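Local structure of ribose 5-phosphate isomerase B (Anaplasma phagocytophilum, 4EM8) at residues F11-R22 and F37-V48. The protein probably interconverts ribose 5-phosphate and ribulose 5-phosphate. Sequence-based numbering, arbitrary orientation.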
loop_
_atom_site.group_PDB
_atom_site.type_symbol
_atom_site.label_atom_id
_atom_site.label_comp_id
_atom_site.label_asym_id
_atom_site.label_seq_id
_atom_site.Cartn_x
_atom_site.Cartn_y
_atom_site.Cartn_z
ATOM N N PHE A 11 -3.207 -8.795 -16.050
ATOM C CA PHE A 11 -4.205 -7.791 -16.355
ATOM C C PHE A 11 -3.711 -6.416 -15.876
ATOM O O PHE A 11 -3.290 -6.225 -14.701
ATOM C CB PHE A 11 -5.558 -8.167 -15.707
ATOM C CG PHE A 11 -6.155 -9.451 -16.232
ATOM C CD1 PHE A 11 -5.657 -10.691 -15.827
ATOM C CD2 PHE A 11 -7.251 -9.427 -17.121
ATOM C CE1 PHE A 11 -6.204 -11.874 -16.331
ATOM C CE2 PHE A 11 -7.815 -10.609 -17.616
ATOM C CZ PHE A 11 -7.295 -11.836 -17.216
ATOM N N LEU A 12 -3.787 -5.434 -16.767
ATOM C CA LEU A 12 -3.244 -4.113 -16.470
ATOM C C LEU A 12 -4.292 -3.041 -16.618
ATOM O O LEU A 12 -5.093 -3.082 -17.554
ATOM C CB LEU A 12 -2.097 -3.799 -17.412
ATOM C CG LEU A 12 -0.858 -4.716 -17.345
ATOM C CD1 LEU A 12 -0.862 -5.738 -18.493
ATOM C CD2 LEU A 12 0.434 -3.895 -17.382
ATOM N N SER A 13 -4.287 -2.074 -15.707
ATOM C CA SER A 13 -5.115 -0.901 -15.880
ATOM C C SER A 13 -4.491 0.348 -15.309
ATOM O O SER A 13 -3.586 0.295 -14.471
ATOM C CB SER A 13 -6.534 -1.105 -15.305
ATOM O OG SER A 13 -6.561 -0.904 -13.922
ATOM N N SER A 14 -5.011 1.480 -15.780
ATOM C CA SER A 14 -4.632 2.763 -15.282
ATOM C C SER A 14 -5.715 3.820 -15.415
ATOM O O SER A 14 -6.771 3.641 -16.078
ATOM C CB SER A 14 -3.378 3.261 -16.034
ATOM O OG SER A 14 -3.737 3.731 -17.327
ATOM N N ASP A 15 -5.440 4.930 -14.741
ATOM C CA ASP A 15 -6.142 6.163 -15.000
ATOM C C ASP A 15 -5.349 6.915 -16.069
ATOM O O ASP A 15 -4.414 6.371 -16.687
ATOM C CB ASP A 15 -6.414 6.968 -13.701
ATOM C CG ASP A 15 -5.188 7.599 -13.108
ATOM O OD1 ASP A 15 -4.088 7.451 -13.656
ATOM O OD2 ASP A 15 -5.331 8.257 -12.049
ATOM N N HIS A 16 -5.743 8.146 -16.328
ATOM C CA HIS A 16 -5.146 8.898 -17.422
ATOM C C HIS A 16 -3.673 9.113 -17.207
ATOM O O HIS A 16 -2.922 9.140 -18.169
ATOM C CB HIS A 16 -5.834 10.252 -17.546
ATOM C CG HIS A 16 -5.934 10.972 -16.247
ATOM N ND1 HIS A 16 -6.808 10.613 -15.289
ATOM C CD2 HIS A 16 -5.209 12.043 -15.741
ATOM C CE1 HIS A 16 -6.673 11.434 -14.230
ATOM N NE2 HIS A 16 -5.689 12.300 -14.501
ATOM N N ALA A 17 -3.249 9.266 -15.947
ATOM C CA ALA A 17 -1.833 9.543 -15.631
ATOM C C ALA A 17 -0.947 8.358 -16.009
ATOM O O ALA A 17 0.209 8.521 -16.409
ATOM C CB ALA A 17 -1.668 9.856 -14.134
ATOM N N GLY A 18 -1.517 7.163 -15.903
ATOM C CA GLY A 18 -0.783 5.916 -16.078
ATOM C C GLY A 18 -0.774 5.293 -17.456
ATOM O O GLY A 18 -0.161 4.245 -17.632
ATOM N N VAL A 19 -1.434 5.914 -18.433
ATOM C CA VAL A 19 -1.625 5.294 -19.774
ATOM C C VAL A 19 -0.304 4.961 -20.459
ATOM O O VAL A 19 -0.088 3.818 -20.891
ATOM C CB VAL A 19 -2.507 6.172 -20.690
ATOM C CG1 VAL A 19 -2.486 5.656 -22.123
ATOM C CG2 VAL A 19 -3.945 6.270 -20.142
ATOM N N GLU A 20 0.596 5.935 -20.541
ATOM C CA GLU A 20 1.878 5.735 -21.213
ATOM C C GLU A 20 2.693 4.595 -20.562
ATOM O O GLU A 20 3.176 3.713 -21.252
ATOM C CB GLU A 20 2.667 7.057 -21.242
ATOM C CG GLU A 20 4.093 6.960 -21.754
ATOM C CD GLU A 20 4.739 8.325 -22.018
ATOM O OE1 GLU A 20 4.051 9.369 -21.871
ATOM O OE2 GLU A 20 5.947 8.344 -22.391
ATOM N N LEU A 21 2.803 4.584 -19.236
ATOM C CA LEU A 21 3.526 3.514 -18.584
ATOM C C LEU A 21 2.820 2.165 -18.780
ATOM O O LEU A 21 3.472 1.131 -18.978
ATOM C CB LEU A 21 3.675 3.815 -17.096
ATOM C CG LEU A 21 4.496 2.828 -16.270
ATOM C CD1 LEU A 21 5.923 2.692 -16.834
ATOM C CD2 LEU A 21 4.479 3.239 -14.797
ATOM N N ARG A 22 1.486 2.167 -18.671
ATOM C CA ARG A 22 0.712 0.956 -18.866
ATOM C C ARG A 22 0.984 0.304 -20.237
ATOM O O ARG A 22 1.088 -0.928 -20.356
ATOM C CB ARG A 22 -0.786 1.252 -18.688
ATOM C CG ARG A 22 -1.623 -0.007 -18.684
ATOM C CD ARG A 22 -3.115 0.252 -18.743
ATOM N NE ARG A 22 -3.611 0.429 -20.091
ATOM C CZ ARG A 22 -4.364 1.436 -20.528
ATOM N NH1 ARG A 22 -4.797 1.418 -21.791
ATOM N NH2 ARG A 22 -4.730 2.444 -19.740
ATOM N N PHE A 37 -3.579 -8.489 -20.802
ATOM C CA PHE A 37 -4.966 -8.051 -20.951
ATOM C C PHE A 37 -5.096 -6.585 -20.505
ATOM O O PHE A 37 -4.923 -6.270 -19.318
ATOM C CB PHE A 37 -5.885 -8.972 -20.155
ATOM C CG PHE A 37 -5.889 -10.394 -20.655
ATOM C CD1 PHE A 37 -6.799 -10.804 -21.631
ATOM C CD2 PHE A 37 -4.980 -11.331 -20.155
ATOM C CE1 PHE A 37 -6.801 -12.115 -22.097
ATOM C CE2 PHE A 37 -4.974 -12.642 -20.619
ATOM C CZ PHE A 37 -5.884 -13.033 -21.593
ATOM N N ASP A 38 -5.359 -5.707 -21.468
ATOM C CA ASP A 38 -5.507 -4.250 -21.238
ATOM C C ASP A 38 -6.917 -3.982 -20.756
ATOM O O ASP A 38 -7.863 -4.260 -21.485
ATOM C CB ASP A 38 -5.255 -3.490 -22.555
ATOM C CG ASP A 38 -5.311 -1.962 -22.402
ATOM O OD1 ASP A 38 -6.012 -1.448 -21.521
ATOM O OD2 ASP A 38 -4.681 -1.261 -23.214
ATOM N N CYS A 39 -7.064 -3.459 -19.536
ATOM C CA CYS A 39 -8.388 -3.158 -18.963
ATOM C C CYS A 39 -8.689 -1.654 -18.834
ATOM O O CYS A 39 -9.458 -1.226 -17.967
ATOM C CB CYS A 39 -8.515 -3.827 -17.604
ATOM S SG CYS A 39 -8.285 -5.616 -17.693
ATOM N N GLY A 40 -8.069 -0.855 -19.690
ATOM C CA GLY A 40 -8.334 0.585 -19.737
ATOM C C GLY A 40 -7.509 1.334 -18.684
ATOM O O GLY A 40 -6.786 0.712 -17.931
ATOM N N CYS A 41 -7.630 2.659 -18.607
ATOM C CA CYS A 41 -8.620 3.437 -19.392
ATOM C C CYS A 41 -8.207 3.626 -20.838
ATOM O O CYS A 41 -7.050 3.428 -21.214
ATOM C CB CYS A 41 -8.826 4.808 -18.772
ATOM S SG CYS A 41 -7.320 5.816 -18.786
ATOM N N ASP A 42 -9.164 4.035 -21.646
ATOM C CA ASP A 42 -8.928 4.311 -23.053
ATOM C C ASP A 42 -7.892 5.437 -23.110
ATOM O O ASP A 42 -8.047 6.443 -22.414
ATOM C CB ASP A 42 -10.257 4.750 -23.669
ATOM C CG ASP A 42 -10.191 4.982 -25.172
ATOM O OD1 ASP A 42 -9.187 5.481 -25.715
ATOM O OD2 ASP A 42 -11.217 4.699 -25.814
ATOM N N PRO A 43 -6.837 5.280 -23.922
ATOM C CA PRO A 43 -5.836 6.364 -24.036
ATOM C C PRO A 43 -6.393 7.727 -24.463
ATOM O O PRO A 43 -5.817 8.742 -24.113
ATOM C CB PRO A 43 -4.850 5.841 -25.086
ATOM C CG PRO A 43 -5.010 4.354 -25.056
ATOM C CD PRO A 43 -6.446 4.077 -24.675
ATOM N N LYS A 44 -7.505 7.745 -25.192
ATOM C CA LYS A 44 -8.192 8.997 -25.565
ATOM C C LYS A 44 -8.721 9.780 -24.345
ATOM O O LYS A 44 -9.057 10.946 -24.464
ATOM C CB LYS A 44 -9.349 8.704 -26.541
ATOM N N GLU A 45 -8.815 9.129 -23.187
ATOM C CA GLU A 45 -9.361 9.760 -21.983
ATOM C C GLU A 45 -8.278 10.576 -21.280
ATOM O O GLU A 45 -7.246 10.025 -20.854
ATOM C CB GLU A 45 -9.918 8.704 -21.001
ATOM C CG GLU A 45 -11.206 7.997 -21.428
ATOM C CD GLU A 45 -12.426 8.906 -21.394
ATOM O OE1 GLU A 45 -12.724 9.472 -20.321
ATOM O OE2 GLU A 45 -13.093 9.055 -22.448
ATOM N N HIS A 46 -8.539 11.867 -21.112
ATOM C CA HIS A 46 -7.577 12.775 -20.468
ATOM C C HIS A 46 -7.808 12.996 -18.986
ATOM O O HIS A 46 -6.914 13.471 -18.301
ATOM C CB HIS A 46 -7.491 14.092 -21.246
ATOM C CG HIS A 46 -6.677 13.986 -22.529
ATOM N ND1 HIS A 46 -6.647 12.855 -23.293
ATOM C CD2 HIS A 46 -5.862 14.921 -23.178
ATOM C CE1 HIS A 46 -5.849 13.061 -24.367
ATOM N NE2 HIS A 46 -5.372 14.327 -24.298
ATOM N N SER A 47 -8.990 12.658 -18.472
ATOM C CA SER A 47 -9.213 12.587 -17.026
ATOM C C SER A 47 -10.249 11.530 -16.619
ATOM O O SER A 47 -11.405 11.627 -16.999
ATOM C CB SER A 47 -9.636 13.951 -16.462
ATOM O OG SER A 47 -9.609 13.879 -15.047
ATOM N N VAL A 48 -9.832 10.521 -15.843
ATOM C CA VAL A 48 -10.750 9.553 -15.237
ATOM C C VAL A 48 -10.408 9.342 -13.755
ATOM O O VAL A 48 -9.445 9.902 -13.271
ATOM C CB VAL A 48 -10.710 8.181 -15.963
ATOM C CG1 VAL A 48 -11.257 8.308 -17.384
ATOM C CG2 VAL A 48 -9.293 7.601 -15.927
HETATM O O HOH W 1 -7.763 9.321 -11.237
HETATM O O HOH W 2 -3.767 9.829 -20.876
#
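R22 reaches from the first turn of helix 19-31 to bind both D38 and the backbone beyond it, an instructive case of one arginine tying a crossover helix to the strand it leads into. Its chain runs extended through chi2 and then bends at chi3 (85°), which brings the guanidinium over G40. R22 NH1 forms a salt bridge with D38 OD2 (3.0 Å), meeting the carboxylate on its syn side with the two planes 62° apart. R22 NH2 donates to C41 O (2.9 Å) on an in-plane lone pair and also to S14 OG. The other carboxylate oxygen, D38 OD1, closes an Asx turn by accepting from G40 N. Beside this grip the strands pair in parallel, L12 N bonding to F37 O and C39 N to L12 O. On the opposite sheet face from D38, the F11 and F37 rings form an offset stack, planes 14° apart. Farther along, S47 CA packs over the H16 imidazole face, 3.8 Å from its centroid, while a water bridges D15 OD2 and V48 O. These contacts join the strands and helix of a beta-alpha-beta unit, and the loops after its strands, in the Rossmann-like RpiB fold, with D15 and H16 predicted to bind D-ribulose 5-phosphate.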